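Local coordinates for sterol regulatory element-binding protein cleavage-activating protein (Schizosaccharomyces pombe, PDB 4YHC) that serves as the escort protein required for processing of sre1 at low sterol and oxygen levels, seen here through its WD40 domain, at residues S191-E194 with S195-T199; M246-L249 with K250-E253. The protein carries 9 engineered substitutions. All coordinates share one frame; numbering follows the deposited sequence. Where two conformers were deposited one is given.

Interaction 1 (S191-E194 with S195-T199); sequences SLTE and SGEVT. Engineered in segment 191-194: Ser191 (natural residue Cys).
Thr193 reaches across the turn to Ser195 and Glu197, and its side chain is worth following outward. CB lies 4.0 Å from Ser195 N. From there OG1 sits between the backbone N and the carbonyl carbon (chi1 54°), a torsion that brings it within reach of the returning chain, where it comes 3.4 Å from Glu197 O in a weak, unsettled hydrogen bond and 4.0 Å from Glu197 CB. CG2 goes the other way, anti to the carbonyl carbon, and the side chain packs on Leu171 and Ile175. This is the tight hairpin joining strands 187-193 and 198-204, the two middle strands of a four-stranded WD40 blade. Thr193 to Gly196 form a type I turn, in which Gly196 N donates to Thr193 O from above the carbonyl plane at 2.8 Å. Gly196 takes a positive phi of 87°, where a side chain would press on the preceding carbonyl oxygen. Thr193 N meets Glu197 O almost head-on, with 170° at the hydrogen. Further back, Ser191, an engineered residue, exchanges two backbone hydrogen bonds with Thr199, and a water spans Ser191 OG (2.6 Å) and Thr199 O (2.8 Å).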
loop_
_atom_site.group_PDB
_atom_site.type_symbol
_atom_site.label_atom_id
_atom_site.label_comp_id
_atom_site.label_asym_id
_atom_site.label_seq_id
_atom_site.Cartn_x
_atom_site.Cartn_y
_atom_site.Cartn_z
ATOM N N SER A 191 -15.880 3.517 -1.435
ATOM C CA SER A 191 -15.707 4.853 -0.890
ATOM C C SER A 191 -16.369 5.009 0.483
ATOM O O SER A 191 -17.500 4.668 0.696
ATOM C CB SER A 191 -16.238 5.910 -1.874
ATOM O OG SER A 191 -15.801 5.657 -3.203
ATOM N N LEU A 192 -15.623 5.497 1.427
ATOM C CA LEU A 192 -16.149 5.778 2.754
ATOM C C LEU A 192 -16.467 7.247 2.723
ATOM O O LEU A 192 -15.579 8.068 2.409
ATOM C CB LEU A 192 -15.103 5.487 3.837
ATOM C CG LEU A 192 -15.455 5.972 5.277
ATOM C CD1 LEU A 192 -16.727 5.290 5.728
ATOM C CD2 LEU A 192 -14.317 5.617 6.200
ATOM N N THR A 193 -17.742 7.593 2.948
ATOM C CA THR A 193 -18.150 9.019 2.944
ATOM C C THR A 193 -18.359 9.545 4.358
ATOM O O THR A 193 -18.471 8.767 5.295
ATOM C CB THR A 193 -19.462 9.237 2.188
ATOM O OG1 THR A 193 -20.425 8.370 2.730
ATOM C CG2 THR A 193 -19.332 8.871 0.737
ATOM N N GLU A 194 -18.359 10.864 4.486
ATOM C CA GLU A 194 -18.655 11.553 5.776
ATOM C C GLU A 194 -19.952 11.132 6.465
ATOM O O GLU A 194 -20.066 11.262 7.665
ATOM C CB GLU A 194 -18.646 13.055 5.614
ATOM C CG GLU A 194 -17.271 13.622 5.287
ATOM C CD GLU A 194 -17.271 15.144 5.170
ATOM O OE1 GLU A 194 -18.300 15.784 5.503
ATOM O OE2 GLU A 194 -16.232 15.712 4.738
ATOM N N SER A 195 -20.895 10.605 5.698
ATOM C CA SER A 195 -22.108 9.992 6.215
ATOM C C SER A 195 -21.893 8.747 7.007
ATOM O O SER A 195 -22.843 8.252 7.600
ATOM C CB SER A 195 -22.995 9.560 5.044
ATOM O OG SER A 195 -22.744 10.376 3.922
ATOM N N GLY A 196 -20.699 8.160 6.935
ATOM C CA GLY A 196 -20.488 6.875 7.562
ATOM C C GLY A 196 -20.838 5.681 6.702
ATOM O O GLY A 196 -20.593 4.541 7.103
ATOM N N GLU A 197 -21.357 5.916 5.502
ATOM C CA GLU A 197 -21.660 4.806 4.580
ATOM C C GLU A 197 -20.417 4.394 3.783
ATOM O O GLU A 197 -19.562 5.212 3.442
ATOM C CB GLU A 197 -22.769 5.220 3.608
ATOM C CG GLU A 197 -24.047 5.739 4.284
ATOM C CD GLU A 197 -24.994 6.500 3.341
ATOM O OE1 GLU A 197 -24.798 7.721 3.052
ATOM O OE2 GLU A 197 -25.965 5.874 2.903
ATOM N N VAL A 198 -20.319 3.122 3.467
ATOM C CA VAL A 198 -19.391 2.728 2.425
ATOM C C VAL A 198 -20.199 2.295 1.197
ATOM O O VAL A 198 -21.055 1.420 1.268
ATOM C CB VAL A 198 -18.247 1.760 2.890
ATOM C CG1 VAL A 198 -18.554 1.067 4.163
ATOM C CG2 VAL A 198 -17.888 0.770 1.816
ATOM N N THR A 199 -19.946 2.987 0.091
ATOM C CA THR A 199 -20.568 2.674 -1.172
ATOM C C THR A 199 -19.544 1.946 -2.053
ATOM O O THR A 199 -18.414 2.418 -2.266
ATOM C CB THR A 199 -21.035 3.946 -1.920
ATOM O OG1 THR A 199 -22.042 4.590 -1.167
ATOM C CG2 THR A 199 -21.624 3.597 -3.287
HETATM O O HOH W 1 -17.504 4.035 -4.376
#

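Interaction 2 (M246-L249 with K250-E253)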
loop_
_atom_site.group_PDB
_atom_site.type_symbol
_atom_site.label_atom_id
_atom_site.label_comp_id
_atom_site.label_asym_id
_atom_site.label_seq_id
_atom_site.Cartn_x
_atom_site.Cartn_y
_atom_site.Cartn_z
ATOM N N MET A 246 -14.808 -7.511 8.643
ATOM C CA MET A 246 -14.156 -8.122 7.499
ATOM C C MET A 246 -15.298 -8.676 6.639
ATOM O O MET A 246 -16.042 -9.528 7.090
ATOM C CB MET A 246 -13.166 -9.179 7.908
ATOM C CG MET A 246 -12.482 -9.811 6.665
ATOM S SD MET A 246 -11.195 -10.939 7.084
ATOM C CE MET A 246 -12.227 -12.403 7.242
ATOM N N ILE A 247 -15.485 -8.095 5.450
ATOM C CA ILE A 247 -16.651 -8.329 4.646
ATOM C C ILE A 247 -16.280 -8.999 3.300
ATOM O O ILE A 247 -15.317 -8.596 2.637
ATOM C CB ILE A 247 -17.299 -7.009 4.387
ATOM C CG1 ILE A 247 -17.745 -6.354 5.706
ATOM C CG2 ILE A 247 -18.404 -7.130 3.380
ATOM C CD1 ILE A 247 -18.171 -4.933 5.555
ATOM N N ASP A 248 -16.998 -10.060 2.955
ATOM C CA ASP A 248 -16.885 -10.748 1.636
ATOM C C ASP A 248 -17.680 -9.982 0.612
ATOM O O ASP A 248 -18.922 -9.897 0.650
ATOM C CB ASP A 248 -17.386 -12.177 1.747
ATOM C CG ASP A 248 -17.525 -12.892 0.364
ATOM O OD1 ASP A 248 -16.974 -12.443 -0.722
ATOM O OD2 ASP A 248 -18.205 -13.960 0.419
ATOM N N LEU A 249 -16.998 -9.391 -0.334
ATOM C CA LEU A 249 -17.716 -8.551 -1.284
ATOM C C LEU A 249 -18.357 -9.388 -2.422
ATOM O O LEU A 249 -19.132 -8.887 -3.186
ATOM C CB LEU A 249 -16.719 -7.568 -1.896
ATOM C CG LEU A 249 -16.366 -6.185 -1.398
ATOM C CD1 LEU A 249 -17.089 -5.722 -0.169
ATOM C CD2 LEU A 249 -14.884 -5.939 -1.360
ATOM N N LYS A 250 -17.918 -10.625 -2.594
ATOM C CA LYS A 250 -18.457 -11.454 -3.687
ATOM C C LYS A 250 -19.875 -11.896 -3.329
ATOM O O LYS A 250 -20.847 -11.577 -4.033
ATOM C CB LYS A 250 -17.566 -12.636 -3.920
ATOM C CG LYS A 250 -18.066 -13.609 -4.999
ATOM C CD LYS A 250 -17.156 -14.828 -5.057
ATOM C CE LYS A 250 -17.553 -15.752 -6.199
ATOM N NZ LYS A 250 -18.938 -16.286 -5.968
ATOM N N ASN A 251 -19.989 -12.562 -2.189
ATOM C CA ASN A 251 -21.293 -13.048 -1.697
ATOM C C ASN A 251 -21.979 -12.104 -0.679
ATOM O O ASN A 251 -22.955 -12.463 -0.111
ATOM C CB ASN A 251 -21.065 -14.425 -1.078
ATOM C CG ASN A 251 -20.400 -15.382 -2.047
ATOM O OD1 ASN A 251 -20.884 -15.541 -3.151
ATOM N ND2 ASN A 251 -19.265 -15.985 -1.665
ATOM N N ASP A 252 -21.488 -10.871 -0.542
ATOM C CA ASP A 252 -21.985 -9.855 0.435
ATOM C C ASP A 252 -22.325 -10.455 1.815
ATOM O O ASP A 252 -23.492 -10.668 2.142
ATOM C CB ASP A 252 -23.171 -9.033 -0.113
ATOM C CG ASP A 252 -23.165 -7.569 0.399
ATOM O OD1 ASP A 252 -22.316 -7.230 1.246
ATOM O OD2 ASP A 252 -24.001 -6.744 -0.040
ATOM N N GLU A 253 -21.309 -10.436 2.681
ATOM C CA GLU A 253 -21.426 -11.262 3.864
ATOM C C GLU A 253 -20.377 -10.846 4.877
ATOM O O GLU A 253 -19.191 -10.798 4.568
ATOM C CB GLU A 253 -21.242 -12.731 3.498
ATOM C CG GLU A 253 -21.625 -13.696 4.602
ATOM C CD GLU A 253 -22.721 -14.649 4.177
ATOM O OE1 GLU A 253 -22.949 -15.646 4.890
ATOM O OE2 GLU A 253 -23.349 -14.397 3.130
#
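Asp248 turns its carboxylate over the start of the loop that follows it, beside the backbone of Lys250 and Asn251. Within the loop, the shortest bond to the carboxylate runs from Lys250 N to Asp248 OD1, 2.8 Å, and arrives from above the carboxylate plane. Asn251 N adds weak bonds to both oxygens, and Asn251 ND2 reaches Asp248 OD2 weakly at 3.1 Å, the amide standing nearly perpendicular to the carboxylate (89°). With CG anti to the backbone N (chi1 170°), the carboxylate is carried forward over these amides. Backbone bonds close the loop behind it: Asp248 N donates to Glu253 O at 2.8 Å, while the return bond from Glu253 N to Asp248 O is weak. The pair is the last rung between strands 243-248 and 253-259 of a WD40 blade. Asn316 and Gln320 also donate to the carboxylate, and Trp318 O receives both Lys250 NZ and Asn251 ND2. With an alanine here in place of Asp248, the amides of Lys250 and Asn251 would probably lose this acceptor and the loop would be freer to shift. So many N-H donors around one buried carboxylate would probably favour its charged form, and those from Asn316 and Gln320 tie this turn to a neighbouring part of the chain.

How the interactions relate
Interaction 1 comes first along the chain, and interaction 2 opens some fifty residues later. Each is a turn in its own four-stranded antiparallel sheet. Residues 191-199 join the second and third strands of the sheet spanning 175-212, whereas residues 246-253 join the third and fourth strands of the sheet spanning 226-259. These two sheets are consecutive blades of the WD40 domain, the first of them falling in the predicted fourth WD repeat. The contacts lie on the same side of the chain's centre, with their own centres about 17 Å apart; the nearest atoms of interaction 1 and interaction 2 are about 6 Å apart and do not touch. Both close turns within single blades, and both lie in the region that, by similarity, interacts with sre1.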